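Local coordinates for uncharacterized protein (Staphylococcus aureus subsp. aureus, PDB 3QFK) that is of unknown function but belongs to the calcineurin-like phosphoesterases and binds a zinc and a manganese ion side by side, at residues N70-Q75 / N109-Y114. Sequence-based numbering, arbitrary orientation.
Sequences NGDFLQ and NHEFNY. With MN (manganese (II) ion), chain C; ZN (zinc ion), chain B; AKG (2-oxoglutaric acid), chain D.
Metal coordination joins the two loops first: Asp72 OD2 bridges the ions, 2.3 Å from zinc and 2.4 Å from manganese, while Asn109 OD1 binds manganese alone. Asp27, His29 and His249 complete the protein ligands of zinc, His207 and His247 those of manganese. The other carboxylate oxygen, Asp72 OD1, accepts a hydrogen bond from His110 N at 2.9 Å, on the syn side but tilted from the carboxylate plane, which, with the metal bonds, helps fix the group's rotation. Hydrogen bonding in the reverse direction falls to Glu111, whose carboxylate collects amides of the opposite loop. Its OE2 takes Asp72 N through the syn lone pair and also Gly108 N; its OE1 receives Phe73 N at 2.8 Å and Leu74 N, both from the same face of the carboxylate. Such GD and GNH(E/D) loops, following strands 64-69 and 104-105, are signatures of the calcineurin-like metallophosphoesterase fold, which sets its two metals at the strand ends. Stacking adds to this: the Glu111 carboxylate lies over one face of the Phe73 ring, offset toward the rim, the planes 17° apart and CD 3.5 Å from Phe73 CE2. Asn113 helps orient His110, a residue of the 2-oxoglutaric acid pocket: His110 ND1 donates almost straight (175°) to Asn113 OD1, and NE2 hydrogen-bonds O2 of 2-oxoglutaric acid at 3.2 Å. Van der Waals packing closes the far end, where Gln75, its CG anti to the backbone N (chi1 179°), lays CG against Tyr114 OH and Asn113 OD1.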
loop_
_atom_site.group_PDB
_atom_site.type_symbol
_atom_site.label_atom_id
_atom_site.label_comp_id
_atom_site.label_asym_id
_atom_site.label_seq_id
_atom_site.Cartn_x
_atom_site.Cartn_y
_atom_site.Cartn_z
ATOM N N ASN A 70 5.212 8.271 9.197
ATOM C CA ASN A 70 3.789 8.487 8.904
ATOM C C ASN A 70 2.970 7.289 8.412
ATOM O O ASN A 70 2.035 7.447 7.607
ATOM C CB ASN A 70 3.661 9.682 7.949
ATOM C CG ASN A 70 2.237 10.222 7.855
ATOM O OD1 ASN A 70 1.505 10.295 8.859
ATOM N ND2 ASN A 70 1.840 10.624 6.644
ATOM N N GLY A 71 3.279 6.093 8.906
ATOM C CA GLY A 71 2.471 4.906 8.594
ATOM C C GLY A 71 2.930 3.995 7.469
ATOM O O GLY A 71 3.767 4.366 6.658
ATOM N N ASP A 72 2.322 2.814 7.411
ATOM C CA ASP A 72 2.696 1.780 6.447
ATOM C C ASP A 72 4.162 1.382 6.661
ATOM O O ASP A 72 4.955 1.376 5.725
ATOM C CB ASP A 72 2.395 2.201 5.010
ATOM C CG ASP A 72 0.970 1.898 4.618
ATOM O OD1 ASP A 72 0.188 1.498 5.501
ATOM O OD2 ASP A 72 0.635 2.007 3.438
ATOM N N PHE A 73 4.488 1.047 7.912
ATOM C CA PHE A 73 5.837 0.660 8.295
ATOM C C PHE A 73 5.977 -0.830 8.633
ATOM O O PHE A 73 7.087 -1.365 8.670
ATOM C CB PHE A 73 6.297 1.492 9.527
ATOM C CG PHE A 73 5.514 1.209 10.801
ATOM C CD1 PHE A 73 5.879 0.159 11.641
ATOM C CD2 PHE A 73 4.417 1.973 11.140
ATOM C CE1 PHE A 73 5.154 -0.108 12.816
ATOM C CE2 PHE A 73 3.698 1.723 12.322
ATOM C CZ PHE A 73 4.067 0.665 13.143
ATOM N N LEU A 74 4.859 -1.510 8.849
ATOM C CA LEU A 74 4.891 -2.888 9.339
ATOM C C LEU A 74 4.788 -4.007 8.305
ATOM O O LEU A 74 5.025 -5.151 8.639
ATOM C CB LEU A 74 3.761 -3.029 10.380
ATOM C CG LEU A 74 3.668 -4.214 11.322
ATOM C CD1 LEU A 74 4.941 -4.383 12.125
ATOM C CD2 LEU A 74 2.460 -4.023 12.273
ATOM N N GLN A 75 4.463 -3.665 7.062
ATOM C CA GLN A 75 4.289 -4.623 5.987
ATOM C C GLN A 75 4.730 -4.045 4.644
ATOM O O GLN A 75 4.680 -2.839 4.432
ATOM C CB GLN A 75 2.786 -4.996 5.885
ATOM C CG GLN A 75 2.393 -5.989 4.760
ATOM C CD GLN A 75 2.254 -5.360 3.376
ATOM O OE1 GLN A 75 2.087 -4.156 3.242
ATOM N NE2 GLN A 75 2.298 -6.185 2.349
ATOM N N ASN A 109 -2.814 2.000 6.710
ATOM C CA ASN A 109 -3.717 0.860 6.514
ATOM C C ASN A 109 -3.012 -0.500 6.614
ATOM O O ASN A 109 -3.604 -1.481 7.085
ATOM C CB ASN A 109 -4.489 0.934 5.177
ATOM C CG ASN A 109 -3.575 1.158 3.985
ATOM O OD1 ASN A 109 -2.830 2.142 3.946
ATOM N ND2 ASN A 109 -3.652 0.268 2.991
ATOM N N HIS A 110 -1.762 -0.569 6.166
ATOM C CA HIS A 110 -1.036 -1.833 6.204
ATOM C C HIS A 110 -0.637 -2.335 7.597
ATOM O O HIS A 110 -0.310 -3.512 7.734
ATOM C CB HIS A 110 0.123 -1.854 5.206
ATOM C CG HIS A 110 -0.340 -1.860 3.779
ATOM N ND1 HIS A 110 -0.832 -2.993 3.167
ATOM C CD2 HIS A 110 -0.429 -0.867 2.860
ATOM C CE1 HIS A 110 -1.183 -2.703 1.924
ATOM N NE2 HIS A 110 -0.961 -1.415 1.718
ATOM N N GLU A 111 -0.739 -1.493 8.627
ATOM C CA GLU A 111 -0.461 -1.948 9.998
ATOM C C GLU A 111 -1.473 -2.999 10.532
ATOM O O GLU A 111 -1.241 -3.609 11.581
ATOM C CB GLU A 111 -0.393 -0.782 10.977
ATOM C CG GLU A 111 1.005 -0.184 11.136
ATOM C CD GLU A 111 1.483 0.509 9.909
ATOM O OE1 GLU A 111 2.250 -0.118 9.144
ATOM O OE2 GLU A 111 1.042 1.660 9.675
ATOM N N PHE A 112 -2.589 -3.173 9.828
ATOM C CA PHE A 112 -3.636 -4.144 10.212
ATOM C C PHE A 112 -3.575 -5.482 9.424
ATOM O O PHE A 112 -4.314 -6.430 9.737
ATOM C CB PHE A 112 -5.026 -3.501 10.021
ATOM C CG PHE A 112 -5.255 -2.287 10.889
ATOM C CD1 PHE A 112 -4.853 -1.024 10.466
ATOM C CD2 PHE A 112 -5.846 -2.415 12.148
ATOM C CE1 PHE A 112 -5.032 0.096 11.287
ATOM C CE2 PHE A 112 -6.032 -1.310 12.969
ATOM C CZ PHE A 112 -5.637 -0.052 12.540
ATOM N N ASN A 113 -2.695 -5.557 8.419
ATOM C CA ASN A 113 -2.577 -6.735 7.558
ATOM C C ASN A 113 -2.347 -8.077 8.279
ATOM O O ASN A 113 -2.672 -9.102 7.728
ATOM C CB ASN A 113 -1.451 -6.560 6.515
ATOM C CG ASN A 113 -1.833 -5.652 5.333
ATOM O OD1 ASN A 113 -1.000 -5.415 4.462
ATOM N ND2 ASN A 113 -3.082 -5.191 5.274
ATOM N N TYR A 114 -1.779 -8.078 9.479
ATOM C CA TYR A 114 -1.524 -9.345 10.175
ATOM C C TYR A 114 -2.397 -9.515 11.419
ATOM O O TYR A 114 -2.144 -10.397 12.258
ATOM C CB TYR A 114 -0.040 -9.475 10.569
ATOM C CG TYR A 114 0.946 -9.186 9.453
ATOM C CD1 TYR A 114 1.035 -10.012 8.329
ATOM C CD2 TYR A 114 1.827 -8.104 9.548
ATOM C CE1 TYR A 114 1.944 -9.744 7.308
ATOM C CE2 TYR A 114 2.749 -7.836 8.545
ATOM C CZ TYR A 114 2.800 -8.652 7.431
ATOM O OH TYR A 114 3.705 -8.361 6.460
HETATM MN MN MN C . -1.311 3.339 2.995
HETATM ZN ZN ZN B . 1.749 2.585 1.526
HETATM C C1 AKG D . -1.904 -1.816 -1.868
HETATM O O1 AKG D . -0.908 -1.790 -2.620
HETATM O O2 AKG D . -2.196 -0.834 -1.156
HETATM C C2 AKG D . -2.755 -3.013 -1.800
HETATM O O5 AKG D . -3.500 -3.130 -0.844
HETATM C C3 AKG D . -2.707 -4.093 -2.871
HETATM C C4 AKG D . -4.061 -4.779 -3.092
HETATM C C5 AKG D . -3.963 -6.277 -2.909
HETATM O O3 AKG D . -4.240 -7.035 -3.863
HETATM O O4 AKG D . -3.619 -6.717 -1.798
HETATM O O HOH W 1 0.643 0.859 0.255
HETATM O O HOH W 2 -0.345 3.312 0.718
#